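Local coordinates for protein enoyl-CoA hydratase/isomerase (Pseudomonas aeruginosa, PDB 3LAO) that probably hydrates the side-chain double bond of a steroid enoyl-CoA thioester, as a homotrimeric member of the enoyl-CoA hydratase/isomerase family, at residues F69-D74 against T115-G120; A119-M124 against F138-V143. All blocks are in the same frame, centred on the assembly; numbering follows the deposited sequence.

Contact 1. Residues F69-D74 against T115-G120; sequences FTAGLD and TCWTAG
T70 and G120 meet where a methyl group lies against a bare glycine backbone: T70 CG2 comes within 3.4 Å of G120 CA, and a CB on that residue would collide with it. The methyl occupies the position between backbone N and carbonyl carbon, because OG1 is anti to the backbone N (chi1 -177°); OG1 accepts from G72 N in an ST turn and also bonds to N34 O. F69 directs its ring to the helix start. G120 O lies near the ring plane, off its edge, while C116 SG approaches F69 CD2 obliquely at 3.8 Å in a sulfur-aromatic contact. The backbones of T70 and C116 form a single beta bridge, T70 N donating to T115 O (3.0 Å) and W117 N to T70 O (2.9 Å, 167° at the hydrogen). In the crotonase fold the equivalents of these two segments supply the backbone N-H groups of the oxyanion hole, a role they probably keep here. The W117 indole meets A71 O in its plane, at the edge, with W117 CB 3.2 Å from A71 O; T115 CG2 sits over one face, offset toward the rim. Farther along, L73 CD2 reaches A119 CB at 3.8 Å.

Contact 2. Residues A119-M124 against F138-V143; sequences AGIELM and FAHLEV
I121 and M124, one helical turn apart on helix 119-125, both direct their side chains at F138, and their meeting with its ring is apolar. I121 CG1 lies at the edge of the F138 ring, near its plane, 4.0 Å from F138 CD2. I121 is extended, with CD1 anti to CA (chi2 177°), and this carries the terminal methyl past the ring to the backbone beyond, where I121 CD1 rests 3.6 Å from A139 O, touching a polar atom without bonding to it.

The second kind of interaction is Met-aromatic. M124 is present as selenomethionine, and M124 SE sits 3.6 Å from F138 CE2 and 4.8 Å from the ring centroid, 66° off the normal and so oblique to the ring. A bend at chi3 (68°) turns M124 CE back to F138 CE2, 4.0 Å away, and the two side chains cross at about a right angle. F138 also meets the ring of F176, the planes nearly parallel.

In the crotonase fold, a helix like this one follows the oxyanion-hole turn, and the segment after the neighbouring short strand returns to the active-site region. By sequence pattern, E122 and E142 fall where hydratases of the family carry their two acidic residues, although no role is established for either here; E122 OE1 makes a salt bridge with R156.

Histidine contact is the third kind. Two I121 methyls approach the imidazole obliquely from the same side, CD1 3.5 Å from H140 ND1 and CG2 4.1 Å from H140 CE1. No hydrogen bond links the segments, and H140 ND1, buried here, has no polar partner anywhere in the model. Beyond the histidine, E142 and V143 pack on A214 and A210 of a second subunit.

How the contacts relate
Both contacts are buried, their centres about 6 Å apart, and they share A119 and G120 at the start of helix 119-125. The start of that helix faces the loop 69-74 in contact 1, whereas its next turn faces strand 137-139 in contact 2. Strands 115-117 and 137-139 are parallel neighbours in one sheet, joined where T118 N probably bonds to A139 O and where C116 packs on F138. Their chemistry differs accordingly: contact 1 relies on backbone hydrogen bonds and close approach to glycine, contact 2 on van der Waals packing of side chains, one of them against a backbone oxygen, with no hydrogen bond across it. No other subunit touches contact 1, while the end of segment 138-143 reaches a second subunit.

Contact 1. Residues F69-D74 against T115-G120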
loop_
_atom_site.group_PDB
_atom_site.type_symbol
_atom_site.label_atom_id
_atom_site.label_comp_id
_atom_site.label_asym_id
_atom_site.label_seq_id
_atom_site.Cartn_x
_atom_site.Cartn_y
_atom_site.Cartn_z
ATOM N N PHE B 69 -8.477 23.408 11.674
ATOM C CA PHE B 69 -9.186 22.631 10.681
ATOM C C PHE B 69 -10.465 21.997 11.253
ATOM O O PHE B 69 -11.564 22.351 10.824
ATOM C CB PHE B 69 -8.280 21.602 10.030
ATOM C CG PHE B 69 -8.916 20.914 8.860
ATOM C CD1 PHE B 69 -9.178 21.612 7.709
ATOM C CD2 PHE B 69 -9.244 19.570 8.920
ATOM C CE1 PHE B 69 -9.783 20.988 6.638
ATOM C CE2 PHE B 69 -9.813 18.943 7.844
ATOM C CZ PHE B 69 -10.094 19.658 6.707
ATOM N N THR B 70 -10.347 21.086 12.215
ATOM C CA THR B 70 -11.546 20.593 12.909
ATOM C C THR B 70 -11.245 19.899 14.233
ATOM O O THR B 70 -10.270 19.153 14.336
ATOM C CB THR B 70 -12.406 19.638 12.048
ATOM O OG1 THR B 70 -13.573 19.270 12.786
ATOM C CG2 THR B 70 -11.657 18.380 11.743
ATOM N N ALA B 71 -12.093 20.147 15.241
ATOM C CA ALA B 71 -11.982 19.453 16.527
ATOM C C ALA B 71 -12.685 18.106 16.479
ATOM O O ALA B 71 -12.720 17.385 17.478
ATOM C CB ALA B 71 -12.531 20.300 17.669
ATOM N N GLY B 72 -13.222 17.748 15.312
ATOM C CA GLY B 72 -13.931 16.486 15.158
ATOM C C GLY B 72 -15.447 16.656 15.242
ATOM O O GLY B 72 -15.977 17.735 15.020
ATOM N N LEU B 73 -16.149 15.574 15.548
ATOM C CA LEU B 73 -17.588 15.624 15.699
ATOM C C LEU B 73 -18.009 16.349 16.963
ATOM O O LEU B 73 -17.293 16.328 17.964
ATOM C CB LEU B 73 -18.160 14.230 15.746
ATOM C CG LEU B 73 -17.775 13.452 14.522
ATOM C CD1 LEU B 73 -18.695 12.286 14.444
ATOM C CD2 LEU B 73 -17.898 14.330 13.290
ATOM N N ASP B 74 -19.171 17.002 16.889
ATOM C CA ASP B 74 -19.844 17.584 18.044
ATOM C C ASP B 74 -20.730 16.500 18.632
ATOM O O ASP B 74 -21.901 16.436 18.295
ATOM C CB ASP B 74 -20.719 18.761 17.596
ATOM C CG ASP B 74 -21.296 19.549 18.764
ATOM O OD1 ASP B 74 -21.677 18.926 19.774
ATOM O OD2 ASP B 74 -21.379 20.797 18.673
ATOM N N THR B 115 -5.460 22.245 14.434
ATOM C CA THR B 115 -6.021 21.100 15.111
ATOM C C THR B 115 -6.791 20.242 14.121
ATOM O O THR B 115 -7.544 20.754 13.314
ATOM C CB THR B 115 -6.972 21.554 16.229
ATOM O OG1 THR B 115 -6.269 21.597 17.467
ATOM C CG2 THR B 115 -8.124 20.608 16.372
ATOM N N CYS B 116 -6.589 18.930 14.196
ATOM C CA CYS B 116 -7.177 18.009 13.231
ATOM C C CYS B 116 -7.590 16.701 13.898
ATOM O O CYS B 116 -6.966 15.661 13.687
ATOM C CB CYS B 116 -6.197 17.731 12.090
ATOM S SG CYS B 116 -6.960 17.048 10.599
ATOM N N TRP B 117 -8.647 16.762 14.703
ATOM C CA TRP B 117 -9.030 15.637 15.549
ATOM C C TRP B 117 -9.857 14.619 14.769
ATOM O O TRP B 117 -10.653 14.984 13.904
ATOM C CB TRP B 117 -9.812 16.127 16.768
ATOM C CG TRP B 117 -8.979 16.899 17.745
ATOM C CD1 TRP B 117 -9.424 17.795 18.673
ATOM C CD2 TRP B 117 -7.554 16.844 17.890
ATOM N NE1 TRP B 117 -8.364 18.301 19.388
ATOM C CE2 TRP B 117 -7.207 17.734 18.926
ATOM C CE3 TRP B 117 -6.541 16.130 17.245
ATOM C CZ2 TRP B 117 -5.888 17.927 19.332
ATOM C CZ3 TRP B 117 -5.232 16.324 17.649
ATOM C CH2 TRP B 117 -4.917 17.215 18.683
ATOM N N THR B 118 -9.664 13.342 15.084
ATOM C CA THR B 118 -10.638 12.313 14.743
ATOM C C THR B 118 -11.120 12.465 13.304
ATOM O O THR B 118 -10.506 11.939 12.375
ATOM C CB THR B 118 -11.854 12.352 15.688
ATOM O OG1 THR B 118 -11.575 13.221 16.793
ATOM C CG2 THR B 118 -12.168 10.959 16.210
ATOM N N ALA B 119 -12.221 13.187 13.127
ATOM C CA ALA B 119 -12.968 13.152 11.874
ATOM C C ALA B 119 -12.235 13.911 10.773
ATOM O O ALA B 119 -12.529 13.745 9.590
ATOM C CB ALA B 119 -14.365 13.719 12.074
ATOM N N GLY B 120 -11.279 14.745 11.172
ATOM C CA GLY B 120 -10.547 15.571 10.231
ATOM C C GLY B 120 -9.450 14.807 9.518
ATOM O O GLY B 120 -9.232 14.988 8.320
#

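Contact 2. Residues A119-M124 against F138-V143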
loop_
_atom_site.group_PDB
_atom_site.type_symbol
_atom_site.label_atom_id
_atom_site.label_comp_id
_atom_site.label_asym_id
_atom_site.label_seq_id
_atom_site.Cartn_x
_atom_site.Cartn_y
_atom_site.Cartn_z
ATOM N N ALA B 119 -12.221 13.187 13.127
ATOM C CA ALA B 119 -12.968 13.152 11.874
ATOM C C ALA B 119 -12.235 13.911 10.773
ATOM O O ALA B 119 -12.529 13.745 9.590
ATOM C CB ALA B 119 -14.365 13.719 12.074
ATOM N N GLY B 120 -11.279 14.745 11.172
ATOM C CA GLY B 120 -10.547 15.571 10.231
ATOM C C GLY B 120 -9.450 14.807 9.518
ATOM O O GLY B 120 -9.232 14.988 8.320
ATOM N N ILE B 121 -8.758 13.947 10.257
ATOM C CA ILE B 121 -7.833 12.992 9.659
ATOM C C ILE B 121 -8.483 12.251 8.495
ATOM O O ILE B 121 -7.980 12.279 7.371
ATOM C CB ILE B 121 -7.332 11.966 10.692
ATOM C CG1 ILE B 121 -6.524 12.663 11.788
ATOM C CG2 ILE B 121 -6.501 10.888 10.014
ATOM C CD1 ILE B 121 -6.058 11.735 12.888
ATOM N N GLU B 122 -9.601 11.589 8.771
ATOM C CA GLU B 122 -10.268 10.763 7.773
ATOM C C GLU B 122 -10.743 11.630 6.629
ATOM O O GLU B 122 -10.755 11.216 5.478
ATOM C CB GLU B 122 -11.444 10.004 8.387
ATOM C CG GLU B 122 -11.379 8.464 8.142
ATOM C CD GLU B 122 -11.960 8.042 6.749
ATOM O OE1 GLU B 122 -11.185 7.972 5.759
ATOM O OE2 GLU B 122 -13.187 7.767 6.647
ATOM N N LEU B 123 -11.098 12.863 6.949
ATOM C CA LEU B 123 -11.600 13.765 5.945
ATOM C C LEU B 123 -10.428 14.090 5.035
ATOM O O LEU B 123 -10.550 14.102 3.814
ATOM C CB LEU B 123 -12.123 15.013 6.626
ATOM C CG LEU B 123 -12.910 16.026 5.823
ATOM C CD1 LEU B 123 -14.066 15.334 5.107
ATOM C CD2 LEU B 123 -13.401 17.102 6.786
HETATM N N MSE B 124 -9.274 14.297 5.650
HETATM C CA MSE B 124 -8.071 14.593 4.911
HETATM C C MSE B 124 -7.603 13.451 4.005
HETATM O O MSE B 124 -7.089 13.689 2.914
HETATM C CB MSE B 124 -6.975 14.941 5.892
HETATM C CG MSE B 124 -5.777 15.514 5.247
HETATM SE SE MSE B 124 -4.408 15.762 6.579
HETATM C CE MSE B 124 -3.999 13.905 6.978
ATOM N N PHE B 138 -2.548 16.218 15.042
ATOM C CA PHE B 138 -3.487 15.217 14.627
ATOM C C PHE B 138 -3.612 14.247 15.750
ATOM O O PHE B 138 -2.606 13.888 16.403
ATOM C CB PHE B 138 -2.901 14.449 13.420
ATOM C CG PHE B 138 -2.692 15.298 12.189
ATOM C CD1 PHE B 138 -1.463 15.891 11.932
ATOM C CD2 PHE B 138 -3.737 15.502 11.278
ATOM C CE1 PHE B 138 -1.279 16.692 10.764
ATOM C CE2 PHE B 138 -3.573 16.304 10.088
ATOM C CZ PHE B 138 -2.344 16.879 9.827
ATOM N N ALA B 139 -4.815 13.742 15.952
ATOM C CA ALA B 139 -4.895 12.562 16.785
ATOM C C ALA B 139 -6.191 11.826 16.578
ATOM O O ALA B 139 -7.205 12.424 16.256
ATOM C CB ALA B 139 -4.671 12.940 18.311
ATOM N N HIS B 140 -6.131 10.519 16.738
ATOM C CA HIS B 140 -7.299 9.662 16.739
ATOM C C HIS B 140 -7.816 9.400 18.153
ATOM O O HIS B 140 -7.684 8.294 18.687
ATOM C CB HIS B 140 -6.947 8.345 16.076
ATOM C CG HIS B 140 -7.663 8.132 14.794
ATOM N ND1 HIS B 140 -7.091 8.409 13.574
ATOM C CD2 HIS B 140 -8.920 7.710 14.541
ATOM C CE1 HIS B 140 -7.962 8.144 12.619
ATOM N NE2 HIS B 140 -9.082 7.725 13.180
ATOM N N LEU B 141 -8.415 10.423 18.748
ATOM C CA LEU B 141 -8.814 10.400 20.147
ATOM C C LEU B 141 -9.978 9.470 20.467
ATOM O O LEU B 141 -10.262 9.214 21.628
ATOM C CB LEU B 141 -9.147 11.814 20.614
ATOM C CG LEU B 141 -8.089 12.880 20.360
ATOM C CD1 LEU B 141 -8.636 14.246 20.665
ATOM C CD2 LEU B 141 -6.846 12.621 21.183
ATOM N N GLU B 142 -10.650 8.964 19.449
ATOM C CA GLU B 142 -11.799 8.098 19.665
ATOM C C GLU B 142 -11.519 6.898 20.558
ATOM O O GLU B 142 -12.338 6.542 21.391
ATOM C CB GLU B 142 -12.350 7.589 18.340
ATOM C CG GLU B 142 -13.038 6.241 18.473
ATOM C CD GLU B 142 -12.190 5.094 17.969
ATOM O OE1 GLU B 142 -12.586 3.930 18.179
ATOM O OE2 GLU B 142 -11.138 5.352 17.355
ATOM N N VAL B 143 -10.377 6.254 20.360
ATOM C CA VAL B 143 -10.045 5.059 21.122
ATOM C C VAL B 143 -10.133 5.319 22.609
ATOM O O VAL B 143 -10.696 4.526 23.346
ATOM C CB VAL B 143 -8.645 4.536 20.811
ATOM C CG1 VAL B 143 -8.741 3.262 20.024
ATOM C CG2 VAL B 143 -7.824 5.577 20.077
#